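Penicillin-binding protein PbpB (Mycobacterium tuberculosis, PDB 6KGU) synthesises cross-linked peptidoglycan from lipid intermediates for the mycobacterial cell wall and is a target of beta-lactam antibiotics. Local coordinates at residues Thr354-Pro359 and Thr389-Thr394; Arg346-Gly351 and Gln398-Asp403; Ala135-Gly140 and Leu195-Asp200. All coordinates share one frame; numbering follows the deposited sequence.

All three contacts are buried and largely apolar, and no hydrogen bond crosses any of them. Their centres lie progressively farther from the centre of the chain, at about 8, 12 and 16 Å for contacts 1, 2 and 3. Contacts 1 and 2 share helix 390-401: contact 1 covers its first turn and contact 2 its last, and Q392 NE2 lies 3.8 Å from G349 O. Contact 3 joins helix 135-138 to the end of strand 192-195 and reaches contact 1 directly, with V137 CG1 3.9 Å from L358 CD2. Contact 1 mixes methyl groups with capping and loop-holding polar groups, contact 2 rests on one aromatic ring, its charged groups paired elsewhere, and contact 3 is aliphatic.

Contact 1 (Thr354-Pro359 and Thr389-Thr394); sequences TGVGLP and TLLQMT
The hydroxyl OG1 of T354 is held on its own side of the contact by a hydrogen bond to E361 and a weak one from V356 N, while methyl CD2 of L391 lies against it at 3.5 Å. With chi1 at 66°, OG1 sits between the backbone N and the carbonyl carbon, where it can reach forward to the amide of V356. Threonine suits this place because its hydroxyl can bond within the loop and still lie against L391, while CG2 packs beside it on L391 and comes within 4.2 Å of Q392 CG.

L391 supplies the main apolar surface from the helix. Its CD2 alone does the touching, resting against T354 and V356 together and meeting V356 CG1 at 3.7 Å. The branched V356 turns CB and both methyls to that one carbon, a compact fit for a buried valine. G355 and G357 flank V356, both with positive phi, which favours glycine; at G357 a CB would also jam against the preceding carbonyl O.

Q392 packs with its aliphatic part, and its amide works elsewhere. NE2 donates to the carbonyls of Q352 and A363, which fixes the rotation of the group, and OE1 accepts from T389 N at 3.0 Å. In return T389 OG1 accepts a nearly straight hydrogen bond (168°) from Q392 N. These reciprocal bonds form a capping box, with glutamine in the place often held by glutamate, at the N-terminus of helix 390-401, which packs on strand 220-227 of the transpeptidase domain's antiparallel sheet.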
# COMPACT_ATOMS: atom_id res chain seq x y z
N THR A 354 2.30 -8.67 7.77
CA THR A 354 3.59 -8.58 7.10
C THR A 354 4.75 -8.71 8.08
O THR A 354 5.85 -9.07 7.65
CB THR A 354 3.73 -7.26 6.35
OG1 THR A 354 3.77 -6.19 7.31
CG2 THR A 354 2.59 -7.04 5.36
N GLY A 355 4.54 -8.40 9.36
CA GLY A 355 5.65 -8.24 10.29
C GLY A 355 6.43 -6.95 10.10
O GLY A 355 7.63 -6.91 10.44
N VAL A 356 5.79 -5.90 9.60
CA VAL A 356 6.51 -4.66 9.24
C VAL A 356 7.15 -3.99 10.45
O VAL A 356 8.08 -3.17 10.28
CB VAL A 356 5.54 -3.70 8.51
CG1 VAL A 356 4.35 -3.36 9.41
CG2 VAL A 356 6.26 -2.43 8.07
N GLY A 357 6.71 -4.30 11.66
CA GLY A 357 7.26 -3.64 12.83
C GLY A 357 6.48 -2.41 13.27
O GLY A 357 7.08 -1.47 13.81
N LEU A 358 5.18 -2.39 13.04
CA LEU A 358 4.34 -1.28 13.45
C LEU A 358 3.20 -1.79 14.32
O LEU A 358 2.63 -2.84 14.01
CB LEU A 358 3.76 -0.53 12.23
CG LEU A 358 4.75 0.30 11.40
CD1 LEU A 358 4.19 0.72 10.04
CD2 LEU A 358 5.19 1.52 12.19
N PRO A 359 2.85 -1.09 15.39
CA PRO A 359 1.76 -1.58 16.25
C PRO A 359 0.41 -1.51 15.56
O PRO A 359 0.16 -0.64 14.72
CB PRO A 359 1.81 -0.63 17.46
CG PRO A 359 2.42 0.64 16.93
CD PRO A 359 3.36 0.23 15.81
N THR A 389 -5.03 -4.89 4.01
CA THR A 389 -4.57 -3.55 4.31
C THR A 389 -3.92 -2.92 3.08
O THR A 389 -3.55 -3.59 2.11
CB THR A 389 -3.58 -3.57 5.47
OG1 THR A 389 -2.41 -4.28 5.06
CG2 THR A 389 -4.20 -4.28 6.68
N LEU A 390 -3.79 -1.59 3.13
CA LEU A 390 -3.03 -0.87 2.12
C LEU A 390 -1.61 -1.42 2.00
O LEU A 390 -1.07 -1.54 0.89
CB LEU A 390 -3.00 0.63 2.45
CG LEU A 390 -2.42 1.50 1.33
CD1 LEU A 390 -3.14 1.20 0.03
CD2 LEU A 390 -2.52 3.01 1.65
N LEU A 391 -0.97 -1.74 3.13
CA LEU A 391 0.40 -2.24 3.08
C LEU A 391 0.46 -3.60 2.39
O LEU A 391 1.36 -3.85 1.57
CB LEU A 391 0.99 -2.32 4.49
CG LEU A 391 2.43 -2.84 4.56
CD1 LEU A 391 3.39 -1.91 3.80
CD2 LEU A 391 2.87 -3.01 6.02
N GLN A 392 -0.46 -4.50 2.74
CA GLN A 392 -0.55 -5.79 2.05
C GLN A 392 -0.77 -5.60 0.55
O GLN A 392 -0.13 -6.27 -0.27
CB GLN A 392 -1.70 -6.62 2.63
CG GLN A 392 -1.40 -7.22 4.00
CD GLN A 392 -2.59 -7.96 4.55
OE1 GLN A 392 -3.73 -7.54 4.35
NE2 GLN A 392 -2.34 -9.06 5.27
N MET A 393 -1.72 -4.74 0.18
CA MET A 393 -1.98 -4.48 -1.24
C MET A 393 -0.72 -4.02 -1.94
O MET A 393 -0.33 -4.57 -2.98
CB MET A 393 -3.09 -3.43 -1.36
CG MET A 393 -3.50 -3.09 -2.79
SD MET A 393 -4.63 -1.66 -2.83
CE MET A 393 -3.48 -0.34 -3.22
N THR A 394 -0.05 -3.01 -1.37
CA THR A 394 1.19 -2.52 -1.94
C THR A 394 2.27 -3.60 -1.97
O THR A 394 3.07 -3.66 -2.90
CB THR A 394 1.66 -1.30 -1.14
OG1 THR A 394 0.57 -0.37 -1.04
CG2 THR A 394 2.81 -0.61 -1.82

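Contact 2 (Arg346-Gly351 and Gln398-Asp403); sequences RKFGLG and QAIAND
F348 CE1 is the point where the 346-351 segment meets the last turn of helix 390-401, 4.0 Å from A399 CB and 4.1 Å from I400 CG1. CZ joins in, 4.2 Å from I400 CG1. The isoleucine lies at the ring edge, near the ring plane, whereas the alanine methyl approaches obliquely. I400 presents CG1 by setting it opposite the carbonyl carbon (chi1 -70°), and the small A399 lets the ring come close to the helix backbone. V274 and S277 of helix 272-281 also touch F348, as does M396, so the ring is buried.

Away from the closely packed ring, toward the partly exposed side, K347 and D403 contribute nothing to the packing. K347 NZ bonds to V433 O, and D403 pairs with R443 in a salt bridge. The chain turns away from helix 338-347 at G349 through a Schellman motif, whose positive phi (91°) suits glycine; G349 N bonds to R346 O at 2.9 Å.

With 99 Å² buried and only carbon atoms meeting, the join depends on shape and the hydrophobic effect, while K347 and D403 find their partners outside it.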
# COMPACT_ATOMS: atom_id res chain seq x y z
N ARG A 346 -2.10 -16.92 -1.20
CA ARG A 346 -1.27 -17.09 -0.01
C ARG A 346 0.17 -16.67 -0.27
O ARG A 346 0.79 -16.02 0.57
CB ARG A 346 -1.33 -18.54 0.47
CG ARG A 346 -2.63 -18.91 1.15
CD ARG A 346 -2.50 -18.71 2.65
NE ARG A 346 -3.57 -17.87 3.17
CZ ARG A 346 -3.62 -17.41 4.41
NH1 ARG A 346 -2.65 -17.71 5.28
NH2 ARG A 346 -4.64 -16.65 4.78
N LYS A 347 0.72 -17.03 -1.43
CA LYS A 347 2.10 -16.64 -1.71
C LYS A 347 2.22 -15.12 -1.77
O LYS A 347 3.24 -14.56 -1.35
CB LYS A 347 2.60 -17.28 -3.01
CG LYS A 347 3.10 -18.71 -2.86
CD LYS A 347 3.88 -19.21 -4.08
CE LYS A 347 3.15 -18.88 -5.39
NZ LYS A 347 3.75 -19.51 -6.64
N PHE A 348 1.20 -14.44 -2.30
CA PHE A 348 1.21 -12.99 -2.33
C PHE A 348 1.06 -12.37 -0.94
O PHE A 348 1.10 -11.14 -0.84
CB PHE A 348 0.08 -12.47 -3.24
CG PHE A 348 0.50 -12.27 -4.68
CD1 PHE A 348 1.41 -11.28 -5.03
CD2 PHE A 348 -0.03 -13.07 -5.69
CE1 PHE A 348 1.78 -11.08 -6.38
CE2 PHE A 348 0.34 -12.89 -7.03
CZ PHE A 348 1.24 -11.90 -7.37
N GLY A 349 0.84 -13.17 0.11
CA GLY A 349 0.87 -12.70 1.48
C GLY A 349 -0.45 -12.24 2.06
O GLY A 349 -0.46 -11.66 3.15
N LEU A 350 -1.56 -12.47 1.37
CA LEU A 350 -2.85 -12.01 1.87
C LEU A 350 -3.29 -12.86 3.06
O LEU A 350 -2.94 -14.03 3.19
CB LEU A 350 -3.89 -12.06 0.75
CG LEU A 350 -3.43 -11.24 -0.47
CD1 LEU A 350 -4.52 -11.21 -1.55
CD2 LEU A 350 -3.01 -9.81 -0.06
N GLY A 351 -4.05 -12.24 3.96
CA GLY A 351 -4.54 -12.90 5.16
C GLY A 351 -3.51 -13.05 6.26
O GLY A 351 -3.83 -13.64 7.30
N GLN A 398 4.77 -5.12 -4.96
CA GLN A 398 6.22 -5.20 -4.74
C GLN A 398 6.78 -6.53 -5.22
O GLN A 398 7.90 -6.58 -5.77
CB GLN A 398 6.54 -4.97 -3.26
CG GLN A 398 8.04 -4.95 -2.96
CD GLN A 398 8.60 -6.33 -2.79
OE1 GLN A 398 7.88 -7.27 -2.44
NE2 GLN A 398 9.89 -6.47 -3.06
N ALA A 399 6.03 -7.62 -5.01
CA ALA A 399 6.49 -8.93 -5.47
C ALA A 399 6.72 -8.93 -6.97
O ALA A 399 7.72 -9.46 -7.47
CB ALA A 399 5.47 -10.01 -5.10
N ILE A 400 5.77 -8.35 -7.71
CA ILE A 400 5.85 -8.30 -9.16
C ILE A 400 6.93 -7.31 -9.59
O ILE A 400 7.65 -7.53 -10.57
CB ILE A 400 4.46 -7.93 -9.72
CG1 ILE A 400 3.49 -9.09 -9.51
CG2 ILE A 400 4.55 -7.48 -11.18
CD1 ILE A 400 3.93 -10.39 -10.23
N ALA A 401 7.05 -6.20 -8.86
CA ALA A 401 8.12 -5.24 -9.14
C ALA A 401 9.50 -5.88 -8.98
O ALA A 401 10.42 -5.61 -9.76
CB ALA A 401 7.99 -4.04 -8.20
N ASN A 402 9.66 -6.75 -7.98
CA ASN A 402 10.96 -7.35 -7.68
C ASN A 402 11.14 -8.69 -8.39
O ASN A 402 11.63 -9.66 -7.81
CB ASN A 402 11.12 -7.49 -6.17
CG ASN A 402 12.52 -7.88 -5.75
OD1 ASN A 402 13.52 -7.38 -6.29
ND2 ASN A 402 12.61 -8.79 -4.79
N ASP A 403 10.70 -8.76 -9.66
CA ASP A 403 10.95 -9.91 -10.52
C ASP A 403 10.39 -11.19 -9.91
O ASP A 403 10.98 -12.26 -10.05
CB ASP A 403 12.45 -10.05 -10.83
CG ASP A 403 12.87 -9.23 -12.05
OD1 ASP A 403 11.96 -8.70 -12.75
OD2 ASP A 403 14.08 -9.11 -12.33

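Contact 3 (Ala135-Gly140 and Leu195-Asp200); sequences ANVVGG and LTLDND
V137 CG1 makes the apolar part of the contact, resting 4.2 Å from L195 CD1 and 4.4 Å from L197 CD1. Its chi1 of 163° carries CG1 away from its own backbone N and points it at the neighbouring methyls of L195 and L197, each of which reaches toward helix 135-138 with a single methyl. A beta-branched valine gives this short helix a compact, branched surface, while the longer leucines reach across from residues 195-197. V138 adds some burial at the side and packs on L29, as does L195, and L151 of helix 150-154 touches both V137 and L195.

The polar groups of both segments are bonded elsewhere and do not cross the contact. N136 ND2 donates to M236 O and N258 OD1, and N199 ND2 bonds to D27. D198 serves as the N-cap of helix 199-216, its OD1 accepting from I201 N and, weakly, from D200 N at 2.9 Å.

Backbone bonding closes helix 135-138, where G139 N meets A135 O at 3.0 Å; G139 then takes a positive phi, which glycine accommodates.

Only methyls meet between helix 135-138 and the 195-200 segment, so the fit is hydrophobic burial with little directional demand, and the polar groups are paired with other parts of the fold.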
# COMPACT_ATOMS: atom_id res chain seq x y z
N ALA A 135 3.65 11.26 11.81
CA ALA A 135 3.18 11.01 13.18
C ALA A 135 2.34 9.76 13.27
O ALA A 135 2.23 9.18 14.36
CB ALA A 135 2.38 12.20 13.71
N ASN A 136 1.73 9.33 12.16
CA ASN A 136 1.00 8.05 12.17
C ASN A 136 1.92 6.89 12.54
O ASN A 136 1.47 5.91 13.16
CB ASN A 136 0.38 7.81 10.79
CG ASN A 136 1.37 8.03 9.65
OD1 ASN A 136 2.01 9.09 9.55
ND2 ASN A 136 1.51 7.02 8.79
N VAL A 137 3.19 6.98 12.16
CA VAL A 137 4.20 5.96 12.45
C VAL A 137 4.89 6.24 13.78
O VAL A 137 4.96 5.37 14.65
CB VAL A 137 5.20 5.90 11.27
CG1 VAL A 137 6.48 5.18 11.67
CG2 VAL A 137 4.55 5.22 10.04
N VAL A 138 5.37 7.48 13.95
CA VAL A 138 6.21 7.83 15.10
C VAL A 138 5.42 7.75 16.39
O VAL A 138 5.90 7.21 17.40
CB VAL A 138 6.81 9.24 14.90
CG1 VAL A 138 7.36 9.79 16.22
CG2 VAL A 138 7.87 9.24 13.81
N GLY A 139 4.20 8.31 16.41
CA GLY A 139 3.39 8.36 17.61
C GLY A 139 3.64 9.59 18.47
O GLY A 139 4.03 10.64 17.96
N GLY A 140 3.43 9.46 19.78
CA GLY A 140 3.60 10.54 20.72
C GLY A 140 4.04 10.06 22.10
O GLY A 140 4.11 8.86 22.37
N LEU A 195 14.58 4.58 10.95
CA LEU A 195 13.49 4.08 10.12
C LEU A 195 13.93 3.96 8.66
O LEU A 195 14.89 4.58 8.22
CB LEU A 195 12.27 5.00 10.22
CG LEU A 195 11.78 5.25 11.65
CD1 LEU A 195 10.58 6.18 11.68
CD2 LEU A 195 11.43 3.92 12.32
N THR A 196 13.18 3.15 7.90
CA THR A 196 13.35 3.12 6.45
C THR A 196 12.78 4.36 5.77
O THR A 196 13.07 4.57 4.58
CB THR A 196 12.68 1.87 5.88
OG1 THR A 196 11.29 1.86 6.24
CG2 THR A 196 13.34 0.61 6.41
N LEU A 197 11.96 5.16 6.47
CA LEU A 197 11.35 6.35 5.89
C LEU A 197 12.40 7.30 5.33
O LEU A 197 13.49 7.46 5.89
CB LEU A 197 10.51 7.11 6.92
CG LEU A 197 9.27 6.44 7.52
CD1 LEU A 197 8.54 7.40 8.49
CD2 LEU A 197 8.30 5.92 6.43
N ASP A 198 12.05 7.95 4.23
CA ASP A 198 12.78 9.09 3.70
C ASP A 198 11.90 10.31 3.95
O ASP A 198 10.83 10.43 3.34
CB ASP A 198 13.08 8.88 2.22
CG ASP A 198 13.83 10.04 1.59
OD1 ASP A 198 13.48 11.20 1.85
OD2 ASP A 198 14.77 9.78 0.82
N ASN A 199 12.36 11.21 4.82
CA ASN A 199 11.53 12.33 5.25
C ASN A 199 11.11 13.22 4.09
O ASN A 199 10.01 13.77 4.11
CB ASN A 199 12.25 13.15 6.32
CG ASN A 199 12.15 12.50 7.71
OD1 ASN A 199 11.50 11.47 7.88
ND2 ASN A 199 12.79 13.12 8.70
N ASP A 200 11.96 13.36 3.07
CA ASP A 200 11.58 14.15 1.91
C ASP A 200 10.44 13.49 1.15
O ASP A 200 9.45 14.14 0.79
CB ASP A 200 12.78 14.35 0.97
CG ASP A 200 13.95 15.05 1.66
OD1 ASP A 200 13.72 15.88 2.57
OD2 ASP A 200 15.10 14.77 1.27